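Local coordinates for protein eukaryotic translation initiation factor 2A (Schizosaccharomyces pombe, PDB 3WJ9) that probably directs initiator methionyl-tRNA to 40S ribosomal subunits in a codon-dependent manner during the early steps of translating certain mRNAs, at residues A[15-20]-A[25-30]; A[47-52]-A[58-63]. All coordinates share one frame; numbering follows the deposited sequence.

Interaction 1 of 2, residues A[15-20]-A[25-30]; sequences IGLVNA and ASPPKF
The backbone N-H of Asn19 points at the carbonyl oxygen of Ala25, and this is the firm polar link of the contact: Asn19 N lies 2.9 Å from Ala25 O. The bond is nearly straight at the hydrogen (169°), yet the donor sits above the carbonyl plane of Ala25. A second link, from Ser26 OG to Leu17 O, is modelled too short to be trusted in detail, although its direction, hydroxyl to carbonyl, fits a side chain reaching back to the strand.

Outward from these bonds the contact turns apolar. Pro27 brings CD to 4.0 Å from Leu17 CB, and the same proline atom lies 4.0 Å from Asn19 ND2, the amide crossing the pyrrolidine ring at a slant. The other end of that amide, OD1, turns to Gln6 of the neighbouring strand in a weak hydrogen bond. From Pro27 to Phe30 the chain makes a type I beta turn, with a weak Phe30 N to Pro27 O bond, and so swings the phenyl ring back towards residues 15-17. Because CG of Phe30 stands anti to its N (chi1 179°), the ring extends to the strand: Phe30 CE2 meets Ile15 O at 3.5 Å, the oxygen lying in plane at the ring edge, and Gly16 CA at 3.4 Å. Leu17 CG lies over one face of this ring, 4.3 Å from Phe30 CE1. Phe49 of the next sheet also touches Phe30.

This is an irregular segment folded along an outer strand: residues 15-19 are the edge of a three-stranded antiparallel blade that also takes in strands 6-11 and 401-406. Pairing the N-terminal strands with a C-terminal one is the ring closure found in many beta-propellers.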
loop_
_atom_site.group_PDB
_atom_site.type_symbol
_atom_site.label_atom_id
_atom_site.label_comp_id
_atom_site.label_asym_id
_atom_site.label_seq_id
_atom_site.Cartn_x
_atom_site.Cartn_y
_atom_site.Cartn_z
ATOM N N ILE A 15 15.130 -16.406 4.536
ATOM C CA ILE A 15 14.815 -15.031 4.183
ATOM C C ILE A 15 16.056 -14.344 3.625
ATOM O O ILE A 15 17.147 -14.455 4.184
ATOM C CB ILE A 15 14.270 -14.239 5.393
ATOM C CG1 ILE A 15 14.055 -12.774 5.010
ATOM C CG2 ILE A 15 15.203 -14.363 6.593
ATOM C CD1 ILE A 15 13.539 -11.925 6.134
ATOM N N GLY A 16 15.893 -13.646 2.508
ATOM C CA GLY A 16 17.022 -12.988 1.885
ATOM C C GLY A 16 16.673 -11.975 0.818
ATOM O O GLY A 16 15.524 -11.852 0.397
ATOM N N LEU A 17 17.689 -11.235 0.392
ATOM C CA LEU A 17 17.557 -10.309 -0.719
ATOM C C LEU A 17 18.243 -10.937 -1.927
ATOM O O LEU A 17 19.224 -11.661 -1.777
ATOM C CB LEU A 17 18.161 -8.948 -0.362
ATOM C CG LEU A 17 17.798 -8.445 1.043
ATOM C CD1 LEU A 17 18.388 -7.069 1.327
ATOM C CD2 LEU A 17 16.290 -8.435 1.245
ATOM N N VAL A 18 17.711 -10.692 -3.119
ATOM C CA VAL A 18 18.224 -11.341 -4.322
ATOM C C VAL A 18 18.452 -10.341 -5.447
ATOM O O VAL A 18 17.507 -9.720 -5.932
ATOM C CB VAL A 18 17.261 -12.444 -4.821
ATOM C CG1 VAL A 18 17.776 -13.063 -6.104
ATOM C CG2 VAL A 18 17.065 -13.514 -3.761
ATOM N N ASN A 19 19.706 -10.182 -5.859
ATOM C CA ASN A 19 20.027 -9.318 -6.988
ATOM C C ASN A 19 19.902 -10.091 -8.298
ATOM O O ASN A 19 20.801 -10.847 -8.671
ATOM C CB ASN A 19 21.433 -8.731 -6.834
ATOM C CG ASN A 19 21.524 -7.731 -5.696
ATOM O OD1 ASN A 19 20.559 -7.034 -5.389
ATOM N ND2 ASN A 19 22.691 -7.654 -5.065
ATOM N N ALA A 20 18.780 -9.899 -8.988
ATOM C CA ALA A 20 18.460 -10.665 -10.190
ATOM C C ALA A 20 19.435 -10.392 -11.332
ATOM O O ALA A 20 19.611 -11.229 -12.218
ATOM C CB ALA A 20 17.036 -10.371 -10.635
ATOM N N ALA A 25 22.072 -13.520 -6.612
ATOM C CA ALA A 25 22.834 -13.657 -5.378
ATOM C C ALA A 25 22.481 -12.554 -4.385
ATOM O O ALA A 25 22.061 -11.466 -4.773
ATOM C CB ALA A 25 24.323 -13.645 -5.675
ATOM N N SER A 26 22.656 -12.840 -3.100
ATOM C CA SER A 26 22.383 -11.856 -2.059
ATOM C C SER A 26 23.576 -10.923 -1.871
ATOM O O SER A 26 24.721 -11.335 -2.055
ATOM C CB SER A 26 22.042 -12.551 -0.737
ATOM O OG SER A 26 20.738 -13.104 -0.778
ATOM N N PRO A 27 23.307 -9.655 -1.519
ATOM C CA PRO A 27 24.374 -8.696 -1.212
ATOM C C PRO A 27 25.243 -9.191 -0.055
ATOM O O PRO A 27 24.708 -9.557 0.990
ATOM C CB PRO A 27 23.610 -7.417 -0.843
ATOM C CG PRO A 27 22.219 -7.865 -0.527
ATOM C CD PRO A 27 21.971 -9.048 -1.402
ATOM N N PRO A 28 26.574 -9.180 -0.242
ATOM C CA PRO A 28 27.581 -9.899 0.555
ATOM C C PRO A 28 27.452 -9.772 2.074
ATOM O O PRO A 28 27.701 -10.749 2.780
ATOM C CB PRO A 28 28.903 -9.271 0.089
ATOM C CG PRO A 28 28.521 -7.972 -0.542
ATOM C CD PRO A 28 27.205 -8.247 -1.188
ATOM N N LYS A 29 27.069 -8.600 2.568
ATOM C CA LYS A 29 27.054 -8.356 4.008
ATOM C C LYS A 29 25.729 -8.728 4.668
ATOM O O LYS A 29 25.433 -8.258 5.765
ATOM C CB LYS A 29 27.366 -6.885 4.298
ATOM C CG LYS A 29 28.674 -6.392 3.711
ATOM C CD LYS A 29 29.863 -7.065 4.369
ATOM C CE LYS A 29 31.168 -6.521 3.816
ATOM N NZ LYS A 29 32.352 -7.158 4.454
ATOM N N PHE A 30 24.936 -9.571 4.016
ATOM C CA PHE A 30 23.609 -9.891 4.538
ATOM C C PHE A 30 23.500 -11.265 5.195
ATOM O O PHE A 30 23.930 -12.276 4.640
ATOM C CB PHE A 30 22.556 -9.795 3.431
ATOM C CG PHE A 30 21.166 -10.138 3.895
ATOM C CD1 PHE A 30 20.409 -9.218 4.600
ATOM C CD2 PHE A 30 20.622 -11.387 3.637
ATOM C CE1 PHE A 30 19.133 -9.534 5.033
ATOM C CE2 PHE A 30 19.350 -11.708 4.069
ATOM C CZ PHE A 30 18.604 -10.782 4.765
#

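Interaction 2 of 2, residues A[47-52]-A[58-63]; sequences KLFAYA and VINDTE
Phe49 O takes the N-H of Asn60, with Asn60 N at 2.8 Å, in the carbonyl plane and at an N-H...O angle of 167°, and a weaker CA-H...O contact from Ile59. The return bond, Phe49 N to Asn60 O at 3.2 Å, completes a hydrogen-bonded pair, and Tyr51 and Val58 repeat the pattern with two weak bonds.

On the face bearing Phe49, Tyr51, Val58 and Asn60, the amide oxygen of Asn60 comes to the edges of both rings, 3.4 Å from Tyr51 CE1 and 3.9 Å from Phe49 CD2. Its amide lies almost flat with the tyrosine ring, 9° between planes. With CG between its N and carbonyl carbon (chi1 64°), Tyr51 runs alongside Val58, Tyr51 CZ being 3.6 Å from Val58 CB. With an alanine in place of the tyrosine, Val58 would probably lose its main apolar neighbour across the pair, and the Asn60 oxygen one of the ring edges beside it. On the other face, Leu48 CD1 meets Ile59 CG2 at 4.1 Å. At the open end, Thr62 sets CG2 against the backbone of Leu48 and bonds through OG1 to Gly46 O.

Such pairing is that of a beta hairpin, here the two central strands of a four-stranded beta-propeller blade.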
loop_
_atom_site.group_PDB
_atom_site.type_symbol
_atom_site.label_atom_id
_atom_site.label_comp_id
_atom_site.label_asym_id
_atom_site.label_seq_id
_atom_site.Cartn_x
_atom_site.Cartn_y
_atom_site.Cartn_z
ATOM N N LYS A 47 15.839 2.036 -0.057
ATOM C CA LYS A 47 17.197 2.189 0.451
ATOM C C LYS A 47 17.422 1.325 1.687
ATOM O O LYS A 47 18.562 1.055 2.064
ATOM C CB LYS A 47 17.494 3.655 0.772
ATOM C CG LYS A 47 17.594 4.551 -0.449
ATOM C CD LYS A 47 18.071 5.945 -0.072
ATOM C CE LYS A 47 18.161 6.850 -1.289
ATOM N NZ LYS A 47 18.629 8.215 -0.922
ATOM N N LEU A 48 16.332 0.890 2.312
ATOM C CA LEU A 48 16.426 0.095 3.533
ATOM C C LEU A 48 15.574 -1.172 3.486
ATOM O O LEU A 48 14.609 -1.263 2.728
ATOM C CB LEU A 48 16.027 0.940 4.747
ATOM C CG LEU A 48 16.938 2.116 5.111
ATOM C CD1 LEU A 48 16.426 2.845 6.345
ATOM C CD2 LEU A 48 18.362 1.634 5.325
ATOM N N PHE A 49 15.946 -2.146 4.311
ATOM C CA PHE A 49 15.210 -3.400 4.426
ATOM C C PHE A 49 15.047 -3.796 5.890
ATOM O O PHE A 49 16.020 -3.831 6.643
ATOM C CB PHE A 49 15.919 -4.516 3.651
ATOM C CG PHE A 49 15.322 -5.880 3.861
ATOM C CD1 PHE A 49 14.183 -6.265 3.177
ATOM C CD2 PHE A 49 15.908 -6.780 4.737
ATOM C CE1 PHE A 49 13.631 -7.518 3.368
ATOM C CE2 PHE A 49 15.364 -8.034 4.932
ATOM C CZ PHE A 49 14.223 -8.405 4.246
ATOM N N ALA A 50 13.815 -4.091 6.291
ATOM C CA ALA A 50 13.534 -4.480 7.667
ATOM C C ALA A 50 12.813 -5.819 7.719
ATOM O O ALA A 50 11.901 -6.068 6.935
ATOM C CB ALA A 50 12.704 -3.412 8.363
ATOM N N TYR A 51 13.222 -6.679 8.644
ATOM C CA TYR A 51 12.510 -7.929 8.862
ATOM C C TYR A 51 12.318 -8.182 10.349
ATOM O O TYR A 51 13.166 -7.824 11.168
ATOM C CB TYR A 51 13.243 -9.098 8.205
ATOM C CG TYR A 51 14.613 -9.381 8.770
ATOM C CD1 TYR A 51 15.741 -8.777 8.234
ATOM C CD2 TYR A 51 14.783 -10.263 9.829
ATOM C CE1 TYR A 51 16.996 -9.031 8.742
ATOM C CE2 TYR A 51 16.034 -10.523 10.343
ATOM C CZ TYR A 51 17.138 -9.904 9.796
ATOM O OH TYR A 51 18.392 -10.155 10.303
ATOM N N ALA A 52 11.195 -8.798 10.689
ATOM C CA ALA A 52 10.847 -9.013 12.081
ATOM C C ALA A 52 11.038 -10.463 12.491
ATOM O O ALA A 52 10.617 -11.383 11.792
ATOM C CB ALA A 52 9.416 -8.579 12.336
ATOM N N VAL A 58 15.675 -6.070 12.544
ATOM C CA VAL A 58 16.941 -5.670 11.934
ATOM C C VAL A 58 16.751 -4.854 10.659
ATOM O O VAL A 58 15.974 -5.220 9.779
ATOM C CB VAL A 58 17.816 -6.902 11.624
ATOM C CG1 VAL A 58 18.884 -6.570 10.597
ATOM C CG2 VAL A 58 18.455 -7.414 12.896
ATOM N N ILE A 59 17.470 -3.737 10.577
ATOM C CA ILE A 59 17.444 -2.879 9.401
ATOM C C ILE A 59 18.763 -2.977 8.635
ATOM O O ILE A 59 19.832 -2.695 9.181
ATOM C CB ILE A 59 17.183 -1.413 9.785
ATOM C CG1 ILE A 59 15.918 -1.312 10.640
ATOM C CG2 ILE A 59 17.074 -0.550 8.541
ATOM C CD1 ILE A 59 15.546 0.106 11.022
ATOM N N ASN A 60 18.683 -3.375 7.369
ATOM C CA ASN A 60 19.872 -3.566 6.546
ATOM C C ASN A 60 20.004 -2.527 5.434
ATOM O O ASN A 60 19.064 -1.789 5.144
ATOM C CB ASN A 60 19.868 -4.967 5.930
ATOM C CG ASN A 60 19.837 -6.065 6.974
ATOM O OD1 ASN A 60 18.769 -6.495 7.408
ATOM N ND2 ASN A 60 21.012 -6.529 7.379
ATOM N N ASP A 61 21.183 -2.478 4.821
ATOM C CA ASP A 61 21.424 -1.650 3.643
ATOM C C ASP A 61 21.248 -2.496 2.388
ATOM O O ASP A 61 21.966 -3.471 2.187
ATOM C CB ASP A 61 22.826 -1.035 3.686
ATOM C CG ASP A 61 23.167 -0.262 2.425
ATOM O OD1 ASP A 61 22.249 0.314 1.804
ATOM O OD2 ASP A 61 24.360 -0.236 2.053
ATOM N N THR A 62 20.299 -2.115 1.540
ATOM C CA THR A 62 19.935 -2.923 0.378
ATOM C C THR A 62 21.039 -3.034 -0.673
ATOM O O THR A 62 20.917 -3.803 -1.627
ATOM C CB THR A 62 18.674 -2.367 -0.305
ATOM O OG1 THR A 62 18.959 -1.080 -0.868
ATOM C CG2 THR A 62 17.542 -2.243 0.697
ATOM N N GLU A 63 22.111 -2.268 -0.502
ATOM C CA GLU A 63 23.232 -2.319 -1.432
ATOM C C GLU A 63 24.249 -3.370 -1.007
ATOM O O GLU A 63 24.639 -4.227 -1.800
ATOM C CB GLU A 63 23.905 -0.949 -1.543
ATOM C CG GLU A 63 24.070 -0.468 -2.974
ATOM C CD GLU A 63 22.744 -0.329 -3.693
ATOM O OE1 GLU A 63 22.029 0.664 -3.443
ATOM O OE2 GLU A 63 22.409 -1.222 -4.498
#

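Overall arrangement
Both contacts lie in the N-terminal beta-propeller part of the longer factor, interaction 1 closing before interaction 2 opens, their centres about 11 Å apart. Strand 15-19 edges the three-stranded blade that joins the two termini, and residues 25-30 lie in the connection to the next blade, which runs from strand 37-42 to strand 67-71 and has interaction 2 at its middle. They touch directly: Leu17 CD2 reaches Phe49 CE1, Ile15 CD1 reaches the CB of Tyr51, and Pro27 packs on the backbone of Glu63. The principle illustrated is that blades, each hydrogen-bonded within itself, meet through side-chain packing, with a few polar links such as Thr62 O to Gln6 and the salt bridge of Glu63 to Arg407.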